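Local atomic coordinates of peptide ABC transporter, peptide-binding protein (Thermus thermophilus, PDB entry 2D5W), a protein that binds oligopeptides, here a pentapeptide, and probably delivers them to an ABC transporter for uptake into the cell. Residues R17-D22 with S34-Y39; L57-P62 with N66-V71; V248-Q253 with G265-T270; T327-L332 with E378-E383. All coordinates share one frame; numbering follows the deposited sequence.

Interactions 1 and 3 hold neighbouring parts of one lobe: helix 31-40, which carries 34-39, packs on strand 246-251, which carries 248-253, and Tyr249 OH lies 2.6 Å from Glu35 OE1, a probable hydrogen bond. Their centres are about 17 Å apart. Interaction 1 is buried and joins a carboxylate to a backbone N-H beside apolar contacts; interaction 3, partly buried, uses a guanidinium, a hydroxyl and a water. Interaction 2, at the surface, relies on a salt bridge and an asparagine that ties a tight turn. Interaction 4 is a buried helix pair held by apolar side chains, its centre about 53 Å from that of interaction 2, on the opposite side of the chain's centre.

Interaction 1. Residues R17-D22 with S34-Y39; sequences RVLAGD and SEIEQY
Glu37 and Leu19 reach each other through different first torsions. In Glu37, CG stands anti to the carbonyl carbon (chi1 -73°) and the chain then runs extended, carrying the carboxylate off helix 31-40 to the loop; in Leu19, CG is anti to the backbone N (chi1 -173°), which swings CD1 back against the helix. The two side chains lie alongside each other, running opposite ways, with Leu19 CD1 3.8 Å from Glu37 CG. At the end of the glutamate, OE1 accepts from Ala20 N at 2.8 Å, approached on the anti side and 35° out of the carboxylate plane. A water that donates to Ala20 O at 2.8 Å makes a weak second link to Glu37 OE2. Leucine suits its place because CD1 also meets Ile36 CG2 at 4.2 Å, an apolar patch that strand 223-228 extends through Ile224. A glutamine here would keep an oxygen for Ala20 N but would probably weaken the hold on that N-H, the negative charge being lost along with its long, weak ion pair to Lys33. A helix glutamate accepting a backbone N-H in this way fastens the loop after strand 7-12 to helix 31-40, within the periplasmic solute-binding protein fold.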
# COMPACT_ATOMS: atom_id res chain seq x y z
N ARG A 17 3.71 -12.10 -2.25
CA ARG A 17 4.92 -12.76 -2.71
C ARG A 17 5.59 -13.47 -1.53
O ARG A 17 6.16 -14.55 -1.68
CB ARG A 17 5.88 -11.74 -3.33
CG ARG A 17 7.21 -12.32 -3.82
CD ARG A 17 7.02 -13.53 -4.73
NE ARG A 17 8.29 -14.05 -5.25
CZ ARG A 17 8.95 -13.53 -6.28
NH1 ARG A 17 10.10 -14.06 -6.67
NH2 ARG A 17 8.47 -12.48 -6.92
N VAL A 18 5.51 -12.83 -0.36
CA VAL A 18 6.04 -13.37 0.90
C VAL A 18 5.01 -13.03 1.97
O VAL A 18 4.12 -12.20 1.73
CB VAL A 18 7.42 -12.75 1.28
CG1 VAL A 18 8.48 -13.19 0.29
CG2 VAL A 18 7.33 -11.24 1.35
N LEU A 19 5.12 -13.65 3.14
CA LEU A 19 4.14 -13.43 4.19
C LEU A 19 4.69 -13.59 5.59
O LEU A 19 5.63 -14.37 5.82
CB LEU A 19 2.99 -14.42 3.99
CG LEU A 19 1.73 -14.31 4.85
CD1 LEU A 19 0.88 -13.15 4.37
CD2 LEU A 19 0.93 -15.61 4.76
N ALA A 20 4.11 -12.85 6.53
CA ALA A 20 4.43 -12.92 7.95
C ALA A 20 5.80 -12.46 8.46
O ALA A 20 5.86 -11.59 9.33
CB ALA A 20 4.16 -14.35 8.45
N GLY A 21 6.87 -13.06 7.95
CA GLY A 21 8.20 -12.70 8.41
C GLY A 21 8.77 -11.39 7.91
O GLY A 21 9.70 -10.85 8.51
N ASP A 22 8.22 -10.89 6.81
CA ASP A 22 8.65 -9.63 6.19
C ASP A 22 7.92 -8.50 6.92
O ASP A 22 7.21 -7.70 6.30
CB ASP A 22 8.27 -9.68 4.71
CG ASP A 22 8.68 -8.45 3.93
OD1 ASP A 22 9.77 -7.90 4.17
OD2 ASP A 22 7.90 -8.05 3.04
N SER A 34 -0.86 -6.99 3.30
CA SER A 34 -1.25 -6.29 4.52
C SER A 34 -2.66 -6.67 4.97
O SER A 34 -2.91 -6.83 6.16
CB SER A 34 -1.16 -4.79 4.32
OG SER A 34 0.19 -4.36 4.40
N GLU A 35 -3.58 -6.82 4.02
CA GLU A 35 -4.95 -7.18 4.37
C GLU A 35 -4.99 -8.55 5.04
O GLU A 35 -5.59 -8.72 6.09
CB GLU A 35 -5.83 -7.19 3.13
CG GLU A 35 -7.29 -7.43 3.44
CD GLU A 35 -8.11 -7.63 2.19
OE1 GLU A 35 -8.22 -8.78 1.72
OE2 GLU A 35 -8.64 -6.62 1.66
N ILE A 36 -4.34 -9.53 4.41
CA ILE A 36 -4.31 -10.88 4.95
C ILE A 36 -3.65 -10.90 6.32
O ILE A 36 -4.11 -11.59 7.23
CB ILE A 36 -3.55 -11.83 4.00
CG1 ILE A 36 -4.37 -12.04 2.73
CG2 ILE A 36 -3.26 -13.16 4.68
CD1 ILE A 36 -3.66 -12.82 1.66
N GLU A 37 -2.59 -10.13 6.48
CA GLU A 37 -1.89 -10.13 7.75
C GLU A 37 -2.69 -9.58 8.92
O GLU A 37 -2.32 -9.81 10.07
CB GLU A 37 -0.54 -9.43 7.60
CG GLU A 37 0.44 -10.31 6.83
CD GLU A 37 1.82 -9.73 6.71
OE1 GLU A 37 2.70 -10.43 6.16
OE2 GLU A 37 2.03 -8.58 7.16
N GLN A 38 -3.78 -8.86 8.66
CA GLN A 38 -4.60 -8.37 9.76
C GLN A 38 -5.17 -9.58 10.50
O GLN A 38 -5.35 -9.56 11.72
CB GLN A 38 -5.77 -7.54 9.26
CG GLN A 38 -5.41 -6.24 8.60
CD GLN A 38 -6.65 -5.56 8.10
OE1 GLN A 38 -7.09 -4.55 8.64
NE2 GLN A 38 -7.25 -6.15 7.07
N TYR A 39 -5.48 -10.64 9.75
CA TYR A 39 -6.03 -11.85 10.34
C TYR A 39 -5.00 -12.58 11.19
O TYR A 39 -5.34 -13.22 12.19
CB TYR A 39 -6.54 -12.80 9.25
CG TYR A 39 -7.76 -12.30 8.51
CD1 TYR A 39 -7.65 -11.34 7.50
CD2 TYR A 39 -9.03 -12.75 8.85
CE1 TYR A 39 -8.79 -10.84 6.86
CE2 TYR A 39 -10.17 -12.26 8.22
CZ TYR A 39 -10.04 -11.30 7.23
OH TYR A 39 -11.18 -10.81 6.63
O HOH W 1 4.36 -9.26 9.50

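Interaction 2. Residues L57-P62 with N66-V71; sequences LATEVP and NGRLRV
Glu60 and Arg68 cross at about a right angle, their carboxylate and guanidinium planes 83° apart, and one carboxylate oxygen, OE1, makes the salt bridge. Arg68 NE points its N-H at Glu60 OE1 over 2.6 Å, nearly straight at 169°; the oxygen lies at the edge of the guanidinium and offers its anti lone pair. The arginine chain, extended from CG to NE, first runs past Pro62, whose CB is 3.3 Å from Arg68 CB. Leu69 crosses that proline ring obliquely, Leu69 CD2 lying 3.9 Å from Pro62 CB, while Met83 of strand 78-86 also touches the ring. Asn66 suits the turn because its amide binds both the incoming segment and its own turn. Asn66 ND2 gives a hydrogen bond to Val61 O at 3.0 Å, the acceptor almost in the amide plane. Asn66 OD1 accepts from Arg68 N at 3.0 Å, forming an Asx turn; Thr63 N binds the same OD1. Arg68 NH1 and NH2 are occupied by Thr86 OG1 and Asp84 O of strand 78-86. The guanidinium thus has partners on all three nitrogens, which fixes its rotation and ties this connection to the neighbouring strand by charge and hydrogen bonds.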
# COMPACT_ATOMS: atom_id res chain seq x y z
N LEU A 57 -4.48 -5.11 21.13
CA LEU A 57 -3.60 -5.81 22.06
C LEU A 57 -3.10 -4.92 23.20
O LEU A 57 -2.49 -5.41 24.15
CB LEU A 57 -2.43 -6.47 21.33
CG LEU A 57 -2.84 -7.61 20.40
CD1 LEU A 57 -1.61 -8.32 19.87
CD2 LEU A 57 -3.74 -8.59 21.13
N ALA A 58 -3.36 -3.61 23.11
CA ALA A 58 -2.99 -2.67 24.16
C ALA A 58 -4.23 -2.49 25.04
O ALA A 58 -5.35 -2.74 24.59
CB ALA A 58 -2.56 -1.34 23.57
N THR A 59 -4.04 -2.04 26.27
CA THR A 59 -5.16 -1.86 27.20
C THR A 59 -6.07 -0.68 26.91
O THR A 59 -7.27 -0.73 27.20
CB THR A 59 -4.66 -1.69 28.64
OG1 THR A 59 -3.81 -0.54 28.71
CG2 THR A 59 -3.88 -2.92 29.09
N GLU A 60 -5.51 0.39 26.36
CA GLU A 60 -6.31 1.57 26.06
C GLU A 60 -5.59 2.54 25.15
O GLU A 60 -4.36 2.55 25.07
CB GLU A 60 -6.71 2.28 27.36
CG GLU A 60 -5.54 2.80 28.18
CD GLU A 60 -5.99 3.55 29.42
OE1 GLU A 60 -5.12 4.01 30.19
OE2 GLU A 60 -7.21 3.69 29.63
N VAL A 61 -6.36 3.35 24.44
CA VAL A 61 -5.81 4.33 23.53
C VAL A 61 -5.20 5.48 24.33
O VAL A 61 -5.85 6.05 25.21
CB VAL A 61 -6.90 4.89 22.60
CG1 VAL A 61 -6.32 5.97 21.70
CG2 VAL A 61 -7.49 3.77 21.76
N PRO A 62 -3.93 5.82 24.05
CA PRO A 62 -3.28 6.92 24.77
C PRO A 62 -3.85 8.27 24.37
O PRO A 62 -4.08 8.52 23.19
CB PRO A 62 -1.82 6.76 24.39
CG PRO A 62 -1.89 6.19 23.00
CD PRO A 62 -2.99 5.15 23.14
N ASN A 66 -5.83 10.97 29.55
CA ASN A 66 -5.42 9.93 30.48
C ASN A 66 -3.92 9.95 30.77
O ASN A 66 -3.38 9.03 31.38
CB ASN A 66 -5.84 8.53 29.99
CG ASN A 66 -5.29 8.17 28.61
OD1 ASN A 66 -4.19 8.57 28.25
ND2 ASN A 66 -6.06 7.39 27.86
N GLY A 67 -3.26 11.02 30.34
CA GLY A 67 -1.84 11.19 30.58
C GLY A 67 -0.89 10.27 29.84
O GLY A 67 0.31 10.26 30.13
N ARG A 68 -1.40 9.49 28.89
CA ARG A 68 -0.54 8.59 28.13
C ARG A 68 0.15 9.29 26.97
O ARG A 68 1.07 8.75 26.36
CB ARG A 68 -1.33 7.38 27.64
CG ARG A 68 -1.62 6.35 28.72
CD ARG A 68 -2.49 5.23 28.18
NE ARG A 68 -2.70 4.15 29.15
CZ ARG A 68 -1.81 3.20 29.42
NH1 ARG A 68 -2.10 2.27 30.32
NH2 ARG A 68 -0.65 3.15 28.78
N LEU A 69 -0.30 10.50 26.65
CA LEU A 69 0.32 11.29 25.59
C LEU A 69 0.94 12.53 26.23
O LEU A 69 0.30 13.18 27.07
CB LEU A 69 -0.69 11.74 24.54
CG LEU A 69 -1.31 10.72 23.58
CD1 LEU A 69 -2.18 11.47 22.59
CD2 LEU A 69 -0.22 9.95 22.84
N ARG A 70 2.17 12.84 25.85
CA ARG A 70 2.86 14.02 26.37
C ARG A 70 3.54 14.74 25.22
O ARG A 70 4.36 14.17 24.51
CB ARG A 70 3.91 13.63 27.42
CG ARG A 70 3.33 13.15 28.74
CD ARG A 70 4.44 12.75 29.70
NE ARG A 70 5.22 11.63 29.17
CZ ARG A 70 4.78 10.38 29.10
NH1 ARG A 70 5.56 9.43 28.61
NH2 ARG A 70 3.57 10.07 29.55
N VAL A 71 3.17 16.00 25.03
CA VAL A 71 3.75 16.82 23.97
C VAL A 71 4.59 17.92 24.60
O VAL A 71 4.10 18.69 25.42
CB VAL A 71 2.66 17.47 23.10
CG1 VAL A 71 3.31 18.34 22.03
CG2 VAL A 71 1.79 16.40 22.46

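Interaction 3. Residues V248-Q253 with G265-T270; sequences VYRFIQ and GSIDAT
Arg250 NH2 is gripped by two oxygens. It donates to Ser266 OG at 2.9 Å, bent to 133°, and to a water at 2.8 Å. The same water donates to Ser266 O at 3.1 Å, so the serine is held through both its hydroxyl and its carbonyl. The hydroxyl sits at the guanidinium edge, only 11° out of its plane, whereas Ile267 comes over one face with CD1 and brings CG1 to 3.9 Å from Arg250 NH2. Arginine's length is needed here: Arg250 CA and Ser266 CA are 10.3 Å apart, and a bend at chi3 (56°) turns the end of the chain toward the serine. The segments belong to a beta-alpha-beta unit, in which strand 246-251 leads through helix 255-264 to strand 269-270, with strand 7-12 between the two strands in the sheet. Ile267, an apolar residue suited to its buried place, also packs on Ala261 of that helix, while the exposed Ser266 can hold water. A leucine in place of Arg250 would probably leave Ser266 OG without this donor and the bridging water without its link to the strand. The Arg250 side chain also touches Val9 of strand 7-12.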
# COMPACT_ATOMS: atom_id res chain seq x y z
N VAL A 248 -10.09 -18.79 4.52
CA VAL A 248 -9.29 -19.19 3.37
C VAL A 248 -9.33 -18.13 2.29
O VAL A 248 -10.41 -17.72 1.85
CB VAL A 248 -9.80 -20.51 2.76
CG1 VAL A 248 -8.99 -20.86 1.51
CG2 VAL A 248 -9.71 -21.63 3.78
N TYR A 249 -8.16 -17.67 1.88
CA TYR A 249 -8.05 -16.72 0.78
C TYR A 249 -7.79 -17.55 -0.46
O TYR A 249 -6.88 -18.39 -0.48
CB TYR A 249 -6.88 -15.76 0.99
CG TYR A 249 -7.25 -14.45 1.63
CD1 TYR A 249 -7.38 -13.29 0.85
CD2 TYR A 249 -7.47 -14.35 3.00
CE1 TYR A 249 -7.72 -12.07 1.43
CE2 TYR A 249 -7.82 -13.14 3.58
CZ TYR A 249 -7.94 -12.01 2.80
OH TYR A 249 -8.27 -10.81 3.39
N ARG A 250 -8.61 -17.35 -1.49
CA ARG A 250 -8.46 -18.05 -2.77
C ARG A 250 -7.97 -17.01 -3.77
O ARG A 250 -8.55 -15.93 -3.89
CB ARG A 250 -9.79 -18.63 -3.23
CG ARG A 250 -10.18 -19.93 -2.54
CD ARG A 250 -11.48 -20.47 -3.11
NE ARG A 250 -11.41 -20.64 -4.56
CZ ARG A 250 -12.46 -20.91 -5.33
NH1 ARG A 250 -12.31 -21.05 -6.64
NH2 ARG A 250 -13.67 -21.02 -4.79
N PHE A 251 -6.90 -17.35 -4.48
CA PHE A 251 -6.31 -16.44 -5.45
C PHE A 251 -6.60 -16.82 -6.89
O PHE A 251 -6.30 -17.94 -7.33
CB PHE A 251 -4.80 -16.39 -5.23
CG PHE A 251 -4.42 -16.02 -3.83
CD1 PHE A 251 -4.69 -14.74 -3.35
CD2 PHE A 251 -3.86 -16.95 -2.97
CE1 PHE A 251 -4.41 -14.40 -2.03
CE2 PHE A 251 -3.57 -16.62 -1.64
CZ PHE A 251 -3.85 -15.34 -1.18
N ILE A 252 -7.19 -15.88 -7.62
CA ILE A 252 -7.51 -16.07 -9.04
C ILE A 252 -7.01 -14.80 -9.72
O ILE A 252 -7.62 -13.74 -9.61
CB ILE A 252 -9.03 -16.26 -9.25
CG1 ILE A 252 -9.50 -17.49 -8.46
CG2 ILE A 252 -9.33 -16.45 -10.73
CD1 ILE A 252 -11.00 -17.75 -8.53
N GLN A 253 -5.87 -14.92 -10.41
CA GLN A 253 -5.21 -13.78 -11.04
C GLN A 253 -5.99 -13.02 -12.11
O GLN A 253 -5.91 -11.79 -12.17
CB GLN A 253 -3.87 -14.23 -11.64
CG GLN A 253 -2.96 -13.07 -12.02
CD GLN A 253 -1.71 -13.53 -12.75
OE1 GLN A 253 -1.21 -14.63 -12.52
NE2 GLN A 253 -1.20 -12.67 -13.63
N GLY A 265 -20.89 -18.49 -6.38
CA GLY A 265 -21.35 -18.72 -5.02
C GLY A 265 -20.44 -19.41 -4.03
O GLY A 265 -20.79 -19.48 -2.85
N SER A 266 -19.28 -19.91 -4.45
CA SER A 266 -18.39 -20.60 -3.51
C SER A 266 -17.52 -19.66 -2.68
O SER A 266 -16.85 -20.09 -1.75
CB SER A 266 -17.49 -21.59 -4.26
OG SER A 266 -16.56 -20.94 -5.10
N ILE A 267 -17.55 -18.37 -3.02
CA ILE A 267 -16.76 -17.37 -2.31
C ILE A 267 -17.69 -16.53 -1.42
O ILE A 267 -18.65 -15.93 -1.90
CB ILE A 267 -15.99 -16.50 -3.31
CG1 ILE A 267 -14.93 -17.36 -4.02
CG2 ILE A 267 -15.34 -15.31 -2.61
CD1 ILE A 267 -14.26 -16.70 -5.19
N ASP A 268 -17.39 -16.50 -0.13
CA ASP A 268 -18.22 -15.76 0.83
C ASP A 268 -18.09 -14.25 0.78
O ASP A 268 -19.08 -13.54 1.00
CB ASP A 268 -17.91 -16.23 2.25
CG ASP A 268 -18.16 -17.70 2.45
OD1 ASP A 268 -19.27 -18.17 2.13
OD2 ASP A 268 -17.24 -18.40 2.93
N ALA A 269 -16.89 -13.76 0.51
CA ALA A 269 -16.66 -12.32 0.47
C ALA A 269 -15.44 -12.02 -0.39
O ALA A 269 -14.59 -12.89 -0.59
CB ALA A 269 -16.44 -11.78 1.88
N THR A 270 -15.35 -10.80 -0.88
CA THR A 270 -14.21 -10.43 -1.69
C THR A 270 -13.26 -9.51 -0.92
O THR A 270 -13.66 -8.77 -0.01
CB THR A 270 -14.63 -9.75 -3.01
OG1 THR A 270 -15.51 -8.65 -2.73
CG2 THR A 270 -15.33 -10.76 -3.92
O HOH W 2 -14.39 -21.96 -2.28

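Interaction 4. Residues T327-L332 with E378-E383; sequences TRQAIL and EALLAE
A nearly antiparallel pair of helices, 325-333 and 374-383, meets here through small and branched apolar side chains. Ala330 and Leu380 mark the nearest backbones, with CA atoms 5.9 Å apart, and the axes of the short segments approach to 8.6 Å with 152° between their directions. Alanine suits the nearest point because its side chain ends at CB, which lets the two leucines come right up to the helix. Ala330 CB faces the pair from between them: it lies 3.9 Å from Leu380 CB and 3.8 Å from Leu381 CG. The two leucines then part ways. Leu380 sends CD1 across the helix surface to 3.7 Å from Ala330 N and on to Gln329, whose CB it meets at 4.1 Å; Leu381 lies beside the alanine methyl with CG and CD2, the latter 4.0 Å from Ala330 CB.

In both leucines CG stands anti to the carbonyl carbon (chi1 -76° in Leu380, -65° in Leu381), so their different reach comes from their successive positions round the helix. The paired helices lie against the larger mixed sheet of the protein: Leu381 and Thr327 touch Phe405 of strand 401-410, and Ile331, whose CB points away from helix 374-383, packs on Leu545 of strand 544-557. Leu380 is flanked along helix 325-333 by Arg326 and His333. Gln329 lends only its aliphatic CB to the leucine, while its amide NE2 makes weak hydrogen bonds to Glu540 O and Tyr370 OH, giving the polar end partners outside the apolar seam.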
# COMPACT_ATOMS: atom_id res chain seq x y z
N THR A 327 7.82 16.06 -21.72
CA THR A 327 7.52 14.73 -22.23
C THR A 327 6.36 14.11 -21.45
O THR A 327 5.48 13.48 -22.02
CB THR A 327 8.74 13.80 -22.10
OG1 THR A 327 9.87 14.43 -22.70
CG2 THR A 327 8.47 12.47 -22.79
N ARG A 328 6.38 14.30 -20.13
CA ARG A 328 5.34 13.75 -19.28
C ARG A 328 4.01 14.46 -19.53
O ARG A 328 2.95 13.82 -19.54
CB ARG A 328 5.79 13.84 -17.82
CG ARG A 328 7.14 13.15 -17.61
CD ARG A 328 7.50 12.95 -16.14
NE ARG A 328 7.70 14.20 -15.41
CZ ARG A 328 8.86 14.82 -15.28
NH1 ARG A 328 8.93 15.95 -14.57
NH2 ARG A 328 9.96 14.34 -15.84
N GLN A 329 4.07 15.77 -19.75
CA GLN A 329 2.87 16.54 -20.04
C GLN A 329 2.30 16.09 -21.39
O GLN A 329 1.09 15.96 -21.55
CB GLN A 329 3.19 18.03 -20.09
CG GLN A 329 3.73 18.59 -18.78
CD GLN A 329 4.14 20.04 -18.90
OE1 GLN A 329 4.60 20.48 -19.96
NE2 GLN A 329 4.01 20.79 -17.82
N ALA A 330 3.18 15.85 -22.36
CA ALA A 330 2.75 15.41 -23.69
C ALA A 330 2.02 14.08 -23.59
O ALA A 330 0.95 13.91 -24.17
CB ALA A 330 3.96 15.27 -24.61
N ILE A 331 2.60 13.13 -22.86
CA ILE A 331 1.97 11.83 -22.72
C ILE A 331 0.59 11.96 -22.07
O ILE A 331 -0.37 11.36 -22.54
CB ILE A 331 2.85 10.87 -21.88
CG1 ILE A 331 4.13 10.53 -22.65
CG2 ILE A 331 2.07 9.58 -21.58
CD1 ILE A 331 5.15 9.73 -21.85
N LEU A 332 0.49 12.77 -21.02
CA LEU A 332 -0.80 12.92 -20.35
C LEU A 332 -1.86 13.52 -21.27
O LEU A 332 -3.03 13.12 -21.23
CB LEU A 332 -0.66 13.75 -19.07
CG LEU A 332 -1.88 13.71 -18.13
CD1 LEU A 332 -2.26 12.26 -17.82
CD2 LEU A 332 -1.58 14.47 -16.85
N GLU A 378 1.53 16.57 -29.58
CA GLU A 378 2.38 16.61 -30.76
C GLU A 378 3.33 17.81 -30.75
O GLU A 378 4.51 17.69 -31.08
CB GLU A 378 1.52 16.64 -32.02
CG GLU A 378 2.30 16.71 -33.32
CD GLU A 378 1.40 16.71 -34.54
OE1 GLU A 378 1.92 16.77 -35.67
OE2 GLU A 378 0.16 16.65 -34.37
N ALA A 379 2.80 18.98 -30.37
CA ALA A 379 3.60 20.20 -30.32
C ALA A 379 4.73 20.09 -29.29
O ALA A 379 5.86 20.49 -29.56
CB ALA A 379 2.71 21.39 -29.99
N LEU A 380 4.42 19.55 -28.12
CA LEU A 380 5.42 19.40 -27.06
C LEU A 380 6.54 18.47 -27.50
O LEU A 380 7.72 18.76 -27.30
CB LEU A 380 4.77 18.85 -25.79
CG LEU A 380 3.96 19.86 -24.98
CD1 LEU A 380 3.03 19.14 -24.02
CD2 LEU A 380 4.90 20.79 -24.24
N LEU A 381 6.18 17.34 -28.11
CA LEU A 381 7.17 16.38 -28.56
C LEU A 381 8.02 16.93 -29.71
O LEU A 381 9.21 16.67 -29.79
CB LEU A 381 6.49 15.08 -28.96
CG LEU A 381 5.82 14.36 -27.78
CD1 LEU A 381 4.90 13.27 -28.30
CD2 LEU A 381 6.88 13.78 -26.85
N ALA A 382 7.39 17.70 -30.59
CA ALA A 382 8.11 18.29 -31.72
C ALA A 382 9.17 19.26 -31.22
O ALA A 382 10.27 19.34 -31.77
CB ALA A 382 7.15 19.00 -32.65
N GLU A 383 8.84 20.00 -30.16
CA GLU A 383 9.75 20.97 -29.58
C GLU A 383 11.03 20.30 -29.07
O GLU A 383 12.07 20.94 -28.95
CB GLU A 383 9.07 21.72 -28.44
CG GLU A 383 9.90 22.83 -27.82
CD GLU A 383 9.15 23.57 -26.72
OE1 GLU A 383 9.74 24.51 -26.14
OE2 GLU A 383 7.99 23.21 -26.44